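Local coordinates for protein prephenate dehydratase:Amino acid-binding ACT (Brucella abortus, PDB 6VH5) that binds phenylalanine at its ACT domain and probably catalyses the conversion of prephenate to phenylpyruvate in phenylalanine biosynthesis, at residues Ile75-Ala80 with Asn192-Val197; Glu100-Ile105 with Lys295-Arg300. One frame throughout, in Å; residues are numbered along the deposited sequence.

Contact 1: residues Ile75-Ala80 with Asn192-Val197; sequences IENTLA and NVTRFV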
ATOM      1  N   ILE A  75      -6.415   4.361  -4.467  1.00 50.91           N
ATOM      2  CA  ILE A  75      -5.094   4.779  -4.009  1.00 52.90           C
ATOM      3  C   ILE A  75      -5.049   5.115  -2.530  1.00 55.09           C
ATOM      4  O   ILE A  75      -3.952   5.131  -1.943  1.00 58.28           O
ATOM      5  CB  ILE A  75      -4.562   5.959  -4.848  1.00 57.65           C
ATOM      6  CG1 ILE A  75      -5.452   7.188  -4.692  1.00 59.50           C
ATOM      7  CG2 ILE A  75      -4.472   5.547  -6.332  1.00 53.83           C
ATOM      8  CD1 ILE A  75      -4.768   8.460  -5.153  1.00 64.20           C
ATOM      9  N   GLU A  76      -6.175   5.383  -1.877  1.00 58.52           N
ATOM     10  CA  GLU A  76      -6.202   5.620  -0.440  1.00 62.95           C
ATOM     11  C   GLU A  76      -7.372   4.863   0.170  1.00 60.16           C
ATOM     12  O   GLU A  76      -8.464   4.831  -0.404  1.00 59.30           O
ATOM     13  CB  GLU A  76      -6.332   7.108  -0.107  1.00 56.12           C
ATOM     14  CG  GLU A  76      -5.142   7.935  -0.519  1.00 64.72           C
ATOM     15  CD  GLU A  76      -5.424   9.417  -0.461  1.00 62.32           C
ATOM     16  OE1 GLU A  76      -6.380   9.805   0.233  1.00 61.42           O
ATOM     17  OE2 GLU A  76      -4.722  10.184  -1.150  1.00 57.70           O
ATOM     18  N   ASN A  77      -7.125   4.228   1.315  1.00 59.37           N
ATOM     19  CA  ASN A  77      -8.180   3.610   2.113  1.00 48.38           C
ATOM     20  C   ASN A  77      -7.934   3.872   3.589  1.00 56.84           C
ATOM     21  O   ASN A  77      -6.825   3.646   4.083  1.00 67.64           O
ATOM     22  CB  ASN A  77      -8.263   2.102   1.881  1.00 49.78           C
ATOM     23  CG  ASN A  77      -9.224   1.443   2.844  1.00 53.59           C
ATOM     24  OD1 ASN A  77      -8.815   0.859   3.852  1.00 50.27           O
ATOM     25  ND2 ASN A  77     -10.512   1.563   2.557  1.00 48.49           N
ATOM     26  N   THR A  78      -8.990   4.287   4.299  1.00 62.54           N
ATOM     27  CA  THR A  78      -8.869   4.729   5.690  1.00 59.44           C
ATOM     28  C   THR A  78      -8.431   3.618   6.649  1.00 59.73           C
ATOM     29  O   THR A  78      -7.756   3.901   7.643  1.00 58.23           O
ATOM     30  CB  THR A  78     -10.196   5.331   6.147  1.00 68.14           C
ATOM     31  OG1 THR A  78     -10.539   6.425   5.285  1.00 73.17           O
ATOM     32  CG2 THR A  78     -10.087   5.849   7.561  1.00 84.48           C
ATOM     33  N   LEU A  79      -8.761   2.351   6.380  1.00 67.22           N
ATOM     34  CA  LEU A  79      -8.403   1.341   7.376  1.00 71.92           C
ATOM     35  C   LEU A  79      -7.419   0.306   6.847  1.00 71.77           C
ATOM     36  O   LEU A  79      -7.583  -0.899   7.073  1.00 70.41           O
ATOM     37  CB  LEU A  79      -9.654   0.656   7.929  1.00 71.43           C
ATOM     38  CG  LEU A  79     -10.676   1.592   8.582  1.00 75.98           C
ATOM     39  CD1 LEU A  79     -11.928   0.844   8.995  1.00 84.23           C
ATOM     40  CD2 LEU A  79     -10.050   2.243   9.793  1.00 78.51           C
ATOM     41  N   ALA A  80      -6.360   0.792   6.192  1.00 66.47           N
ATOM     42  CA  ALA A  80      -5.211  -0.009   5.765  1.00 53.83           C
ATOM     43  C   ALA A  80      -5.589  -1.073   4.746  1.00 52.37           C
ATOM     44  O   ALA A  80      -4.935  -2.112   4.643  1.00 58.59           O
ATOM     45  CB  ALA A  80      -4.511  -0.661   6.964  1.00 59.26           C
ATOM     46  N   ASN A 192     -14.962   4.122   7.000  1.00 71.25           N
ATOM     47  CA  ASN A 192     -14.031   3.408   6.146  1.00 66.76           C
ATOM     48  C   ASN A 192     -14.274   3.912   4.730  1.00 64.73           C
ATOM     49  O   ASN A 192     -15.350   3.686   4.167  1.00 58.08           O
ATOM     50  CB  ASN A 192     -14.237   1.902   6.258  1.00 64.20           C
ATOM     51  CG  ASN A 192     -13.214   1.121   5.466  1.00 63.88           C
ATOM     52  OD1 ASN A 192     -12.274   1.690   4.914  1.00 70.36           O
ATOM     53  ND2 ASN A 192     -13.364  -0.184   5.447  1.00 60.00           N
ATOM     54  N   VAL A 193     -13.316   4.674   4.198  1.00 67.51           N
ATOM     55  CA  VAL A 193     -13.445   5.334   2.902  1.00 64.65           C
ATOM     56  C   VAL A 193     -12.281   4.942   2.000  1.00 60.26           C
ATOM     57  O   VAL A 193     -11.138   4.825   2.458  1.00 59.98           O
ATOM     58  CB  VAL A 193     -13.509   6.864   3.067  1.00 68.81           C
ATOM     59  CG1 VAL A 193     -13.852   7.522   1.748  1.00 72.60           C
ATOM     60  CG2 VAL A 193     -14.535   7.222   4.123  1.00 66.06           C
ATOM     61  N   THR A 194     -12.575   4.726   0.723  1.00 52.86           N
ATOM     62  CA  THR A 194     -11.561   4.487  -0.297  1.00 61.09           C
ATOM     63  C   THR A 194     -11.551   5.643  -1.291  1.00 53.57           C
ATOM     64  O   THR A 194     -12.613   6.106  -1.727  1.00 50.68           O
ATOM     65  CB  THR A 194     -11.790   3.162  -1.045  1.00 60.14           C
ATOM     66  OG1 THR A 194     -11.434   2.063  -0.201  1.00 58.56           O
ATOM     67  CG2 THR A 194     -10.912   3.111  -2.307  1.00 43.97           C
ATOM     68  N   ARG A 195     -10.360   6.119  -1.629  1.00 51.28           N
ATOM     69  CA  ARG A 195     -10.202   7.163  -2.633  1.00 45.18           C
ATOM     70  C   ARG A 195      -9.713   6.540  -3.931  1.00 50.21           C
ATOM     71  O   ARG A 195      -8.654   5.896  -3.965  1.00 50.62           O
ATOM     72  CB  ARG A 195      -9.240   8.249  -2.171  1.00 45.63           C
ATOM     73  CG  ARG A 195      -8.867   9.231  -3.288  1.00 50.40           C
ATOM     74  CD  ARG A 195      -7.975  10.373  -2.763  1.00 58.16           C
ATOM     75  NE  ARG A 195      -7.850  11.410  -3.773  1.00 58.67           N
ATOM     76  CZ  ARG A 195      -6.714  11.989  -4.135  1.00 51.78           C
ATOM     77  NH1 ARG A 195      -5.571  11.661  -3.551  1.00 51.74           N
ATOM     78  NH2 ARG A 195      -6.732  12.905  -5.084  1.00 47.59           N
ATOM     79  N   PHE A 196     -10.466   6.753  -4.998  1.00 45.01           N
ATOM     80  CA  PHE A 196     -10.033   6.319  -6.311  1.00 51.94           C
ATOM     81  C   PHE A 196      -9.547   7.514  -7.124  1.00 47.97           C
ATOM     82  O   PHE A 196      -9.923   8.661  -6.866  1.00 46.67           O
ATOM     83  CB  PHE A 196     -11.166   5.621  -7.070  1.00 57.04           C
ATOM     84  CG  PHE A 196     -11.739   4.433  -6.369  1.00 58.82           C
ATOM     85  CD1 PHE A 196     -12.717   4.586  -5.394  1.00 61.43           C
ATOM     86  CD2 PHE A 196     -11.322   3.155  -6.698  1.00 61.12           C
ATOM     87  CE1 PHE A 196     -13.258   3.491  -4.756  1.00 58.57           C
ATOM     88  CE2 PHE A 196     -11.859   2.050  -6.063  1.00 64.83           C
ATOM     89  CZ  PHE A 196     -12.827   2.217  -5.090  1.00 62.33           C
ATOM     90  N   VAL A 197      -8.708   7.221  -8.118  1.00 48.85           N
ATOM     91  CA  VAL A 197      -8.381   8.153  -9.191  1.00 59.60           C
ATOM     92  C   VAL A 197      -8.793   7.502 -10.503  1.00 63.07           C
ATOM     93  O   VAL A 197      -8.661   6.286 -10.671  1.00 55.64           O
ATOM     94  CB  VAL A 197      -6.887   8.535  -9.227  1.00 59.30           C
ATOM     95  CG1 VAL A 197      -6.549   9.485  -8.075  1.00 62.40           C
ATOM     96  CG2 VAL A 197      -6.032   7.281  -9.181  1.00 54.17           C
TER
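The side chains of Glu76 and Arg195 run alongside each other from neighbouring antiparallel strands, a pair interrupted by a classic beta bulge, in the mixed sheet of the prephenate dehydratase domain. At the bulge, two residues, Ile75 and Glu76, stand opposite the single Arg195, and Arg195 O accepts from both of their amides, at 2.8 Å from Ile75 N and 3.3 Å from Glu76 N. The extended arginine chain runs along the glutamate, its CD resting 3.4 Å from Glu76 OE1. The salt bridge from Arg195 NH1 to Glu76 OE2 lies near the guanidinium plane but reaches the oxygen from above the carboxylate, the two planes being 59° apart. Both groups have further partners: Lys246 for Glu76 OE2, Glu100 and Asp264 for the arginine. Over one guanidinium face sits Ile75 CD1, which also meets Val197 CG1 at 3.6 Å.

On the sheet face of Asn77 and Thr194, side-chain hydrogen bonds join the segments. With CG anti to the backbone N (chi1 172°), Asn77 places ND2 between Thr194 OG1 and Asn192 OD1, donating to both; the two asparagine amides are turned 71° against each other. Thr194 is predicted to be essential for dehydratase activity, and its OG1 accepts from Asn77 ND2 at 3.0 Å, a bond that would restrict the rotation of the hydroxyl group. The other end of the Asn77 amide is taken up in the turn that follows: OD1 receives Gly81 N and, from above the carbonyl plane, Leu79 N at 2.9 Å, the latter completing an Asx turn.

Contact 2: residues Glu100-Ile105 with Lys295-Arg300; sequences EYFLPI and KGSDIR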
ATOM      1  N   GLU A 100     -11.396  11.878  -9.667  1.00 52.15           N
ATOM      2  CA  GLU A 100     -11.224  11.173  -8.409  1.00 56.28           C
ATOM      3  C   GLU A 100     -12.602  10.786  -7.893  1.00 51.98           C
ATOM      4  O   GLU A 100     -13.626  11.291  -8.358  1.00 52.27           O
ATOM      5  CB  GLU A 100     -10.450  12.026  -7.366  1.00 57.34           C
ATOM      6  CG  GLU A 100     -11.182  13.260  -6.841  1.00 50.61           C
ATOM      7  CD  GLU A 100     -10.445  13.975  -5.684  1.00 58.71           C
ATOM      8  OE1 GLU A 100      -9.346  13.525  -5.269  1.00 55.36           O
ATOM      9  OE2 GLU A 100     -10.979  14.993  -5.178  1.00 55.36           O
ATOM     10  N   TYR A 101     -12.631   9.850  -6.954  1.00 50.42           N
ATOM     11  CA  TYR A 101     -13.909   9.421  -6.397  1.00 55.17           C
ATOM     12  C   TYR A 101     -13.689   8.914  -4.982  1.00 56.71           C
ATOM     13  O   TYR A 101     -12.726   8.184  -4.724  1.00 46.51           O
ATOM     14  CB  TYR A 101     -14.583   8.339  -7.251  1.00 57.41           C
ATOM     15  CG  TYR A 101     -15.989   8.019  -6.777  1.00 60.74           C
ATOM     16  CD1 TYR A 101     -17.051   8.871  -7.065  1.00 62.78           C
ATOM     17  CD2 TYR A 101     -16.249   6.881  -6.017  1.00 58.33           C
ATOM     18  CE1 TYR A 101     -18.336   8.592  -6.620  1.00 56.61           C
ATOM     19  CE2 TYR A 101     -17.531   6.597  -5.559  1.00 50.59           C
ATOM     20  CZ  TYR A 101     -18.565   7.454  -5.874  1.00 50.99           C
ATOM     21  OH  TYR A 101     -19.829   7.180  -5.428  1.00 59.91           O
ATOM     22  N   PHE A 102     -14.587   9.298  -4.079  1.00 58.55           N
ATOM     23  CA  PHE A 102     -14.538   8.884  -2.680  1.00 64.99           C
ATOM     24  C   PHE A 102     -15.755   8.026  -2.378  1.00 62.14           C
ATOM     25  O   PHE A 102     -16.893   8.504  -2.453  1.00 65.63           O
ATOM     26  CB  PHE A 102     -14.488  10.101  -1.749  1.00 66.80           C
ATOM     27  CG  PHE A 102     -13.214  10.889  -1.862  1.00 68.51           C
ATOM     28  CD1 PHE A 102     -13.030  11.792  -2.900  1.00 67.93           C
ATOM     29  CD2 PHE A 102     -12.201  10.732  -0.927  1.00 61.09           C
ATOM     30  CE1 PHE A 102     -11.859  12.514  -3.010  1.00 64.98           C
ATOM     31  CE2 PHE A 102     -11.024  11.450  -1.029  1.00 57.89           C
ATOM     32  CZ  PHE A 102     -10.852  12.343  -2.071  1.00 60.75           C
ATOM     33  N   LEU A 103     -15.516   6.771  -2.016  1.00 59.38           N
ATOM     34  CA  LEU A 103     -16.602   5.825  -1.765  1.00 65.79           C
ATOM     35  C   LEU A 103     -16.605   5.350  -0.316  1.00 59.03           C
ATOM     36  O   LEU A 103     -15.616   4.755   0.144  1.00 53.45           O
ATOM     37  CB  LEU A 103     -16.507   4.636  -2.724  1.00 61.95           C
ATOM     38  CG  LEU A 103     -17.470   3.486  -2.451  1.00 63.44           C
ATOM     39  CD1 LEU A 103     -18.873   3.893  -2.833  1.00 64.23           C
ATOM     40  CD2 LEU A 103     -17.040   2.290  -3.295  1.00 63.29           C
ATOM     41  N   PRO A 104     -17.670   5.597   0.443  1.00 64.23           N
ATOM     42  CA  PRO A 104     -17.791   4.972   1.773  1.00 62.78           C
ATOM     43  C   PRO A 104     -17.909   3.457   1.648  1.00 54.44           C
ATOM     44  O   PRO A 104     -18.752   2.945   0.907  1.00 55.39           O
ATOM     45  CB  PRO A 104     -19.070   5.593   2.344  1.00 55.58           C
ATOM     46  CG  PRO A 104     -19.236   6.884   1.577  1.00 60.98           C
ATOM     47  CD  PRO A 104     -18.728   6.587   0.189  1.00 62.85           C
ATOM     48  N   ILE A 105     -17.047   2.747   2.374  1.00 55.13           N
ATOM     49  CA  ILE A 105     -16.955   1.289   2.311  1.00 62.46           C
ATOM     50  C   ILE A 105     -17.873   0.685   3.373  1.00 62.36           C
ATOM     51  O   ILE A 105     -17.751   1.001   4.561  1.00 70.42           O
ATOM     52  CB  ILE A 105     -15.503   0.823   2.509  1.00 55.35           C
ATOM     53  CG1 ILE A 105     -14.622   1.362   1.397  1.00 52.73           C
ATOM     54  CG2 ILE A 105     -15.417  -0.692   2.543  1.00 48.34           C
ATOM     55  CD1 ILE A 105     -15.184   1.104   0.012  1.00 57.60           C
ATOM     56  N   LYS A 295     -11.243  17.735 -11.744  1.00 53.63           N
ATOM     57  CA  LYS A 295     -12.231  18.226 -10.794  1.00 59.62           C
ATOM     58  C   LYS A 295     -12.081  17.511  -9.459  1.00 62.50           C
ATOM     59  O   LYS A 295     -11.816  16.306  -9.409  1.00 63.08           O
ATOM     60  CB  LYS A 295     -13.651  18.014 -11.325  1.00 63.00           C
ATOM     61  CG  LYS A 295     -13.993  18.803 -12.573  1.00 69.35           C
ATOM     62  CD  LYS A 295     -15.394  18.453 -13.067  1.00 73.69           C
ATOM     63  CE  LYS A 295     -15.761  19.225 -14.325  1.00 76.41           C
ATOM     64  NZ  LYS A 295     -17.140  18.903 -14.798  1.00 79.00           N
ATOM     65  N   GLY A 296     -12.265  18.258  -8.372  1.00 60.13           N
ATOM     66  CA  GLY A 296     -12.147  17.720  -7.032  1.00 56.37           C
ATOM     67  C   GLY A 296     -13.497  17.361  -6.439  1.00 58.61           C
ATOM     68  O   GLY A 296     -14.510  18.000  -6.717  1.00 63.79           O
ATOM     69  N   SER A 297     -13.502  16.320  -5.615  1.00 56.69           N
ATOM     70  CA  SER A 297     -14.752  15.860  -5.035  1.00 64.47           C
ATOM     71  C   SER A 297     -15.256  16.847  -3.987  1.00 71.16           C
ATOM     72  O   SER A 297     -14.478  17.538  -3.323  1.00 65.87           O
ATOM     73  CB  SER A 297     -14.578  14.473  -4.420  1.00 64.87           C
ATOM     74  OG  SER A 297     -15.803  14.016  -3.880  1.00 78.44           O
ATOM     75  N   ASP A 298     -16.582  16.900  -3.836  1.00 80.54           N
ATOM     76  CA  ASP A 298     -17.203  17.796  -2.868  1.00 83.97           C
ATOM     77  C   ASP A 298     -16.781  17.492  -1.438  1.00 88.69           C
ATOM     78  O   ASP A 298     -17.003  18.328  -0.553  1.00 93.63           O
ATOM     79  CB  ASP A 298     -18.729  17.713  -2.976  1.00 86.63           C
ATOM     80  CG  ASP A 298     -19.255  18.290  -4.275  1.00 88.16           C
ATOM     81  OD1 ASP A 298     -18.762  19.358  -4.695  1.00 89.49           O
ATOM     82  OD2 ASP A 298     -20.159  17.676  -4.878  1.00 91.06           O
ATOM     83  N   ILE A 299     -16.175  16.326  -1.196  1.00 83.97           N
ATOM     84  CA  ILE A 299     -15.712  15.949   0.132  1.00 80.05           C
ATOM     85  C   ILE A 299     -14.619  16.884   0.634  1.00 80.18           C
ATOM     86  O   ILE A 299     -14.361  16.947   1.843  1.00 75.95           O
ATOM     87  CB  ILE A 299     -15.221  14.487   0.096  1.00 76.61           C
ATOM     88  CG1 ILE A 299     -15.043  13.926   1.505  1.00 75.50           C
ATOM     89  CG2 ILE A 299     -13.922  14.380  -0.696  1.00 67.23           C
ATOM     90  CD1 ILE A 299     -14.777  12.439   1.530  1.00 74.91           C
ATOM     91  N   ARG A 300     -13.961  17.610  -0.277  1.00 77.04           N
ATOM     92  CA  ARG A 300     -12.898  18.539   0.085  1.00 78.44           C
ATOM     93  C   ARG A 300     -13.406  19.785   0.802  1.00 85.16           C
ATOM     94  O   ARG A 300     -12.613  20.472   1.456  1.00 85.13           O
ATOM     95  CB  ARG A 300     -12.116  18.933  -1.169  1.00 79.75           C
ATOM     96  CG  ARG A 300     -11.061  17.910  -1.572  1.00 76.78           C
ATOM     97  CD  ARG A 300     -10.743  17.934  -3.071  1.00 65.75           C
ATOM     98  NE  ARG A 300      -9.914  16.792  -3.443  1.00 59.06           N
ATOM     99  CZ  ARG A 300      -8.625  16.680  -3.128  1.00 57.53           C
ATOM    100  NH1 ARG A 300      -8.016  17.650  -2.439  1.00 52.38           N
ATOM    101  NH2 ARG A 300      -7.940  15.603  -3.498  1.00 50.28           N
TER
HETATM  102  O   HOH W   1     -13.491  13.956 -10.308  1.00 71.31           O
HETATM  103  O   HOH W   2     -16.673  11.446  -4.629  1.00 61.44           O
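Glu100 and Arg300 form a two-pronged salt bridge that ties an edge strand of the prephenate dehydratase domain to the C-terminal tail that follows the last strand of the ACT sheet, 286-295. Arg300 grips the carboxylate side-on, NE giving 2.7 Å to Glu100 OE2 and NH2 3.1 Å to Glu100 OE1. Both oxygens use their syn lone pairs, and the two planes are only 19° apart. The anti lone pair of OE2 is taken by Ser297 N at 2.9 Å in a nearly straight bond (174°), so three donors from the tail fix the rotation of the carboxylate. A chi1 of 68° sets Glu100 CG between its backbone N and carbonyl carbon, and the chain then runs out extended to the tail.

Apolar contacts centre on Phe102. Ile299 CG2 sits over the middle of one ring face, 3.6 Å from the centroid, as a CH-pi contact, while Ser297 CB comes within 3.4 Å of Phe102 CD1.

Two waters complete the join: one links Glu100 N with Lys295 O, the other Phe102 N with Ser297 OG.

Within the sheet, strand 96-104 pairs with strand 193-200, whose Arg195 bridges to Glu100 OE1. Arg300 NH1 turns to Glu266 and Thr245 of the ACT sheet, and the 3-10 turn 298-300 packs Ile299 and Arg300 on Gly254 and Phe256 of the second subunit.

Strand 193-200 joins the two contacts: it pairs with strand 70-77 in contact 1 and with strand 96-104, which carries contact 2, and their centres are about 10 Å apart. Asn192 O lies 2.6 Å from Ile105 N, while Arg195 CD packs 3.6 Å from Phe102 CZ. Glu100 OE1 receives the NH2 groups of both Arg195 and Arg300, and its negative charge probably offsets the closeness of these like-charged groups. The Phe102 side chain lies about 7 Å from that of Thr194. Glu76 also bridges to Lys246 and Arg300 bonds to Thr245, both lining one phenylalanine pocket, so both contacts lead from the dehydratase sheet to the bound ligand; signalling between them is only a possibility.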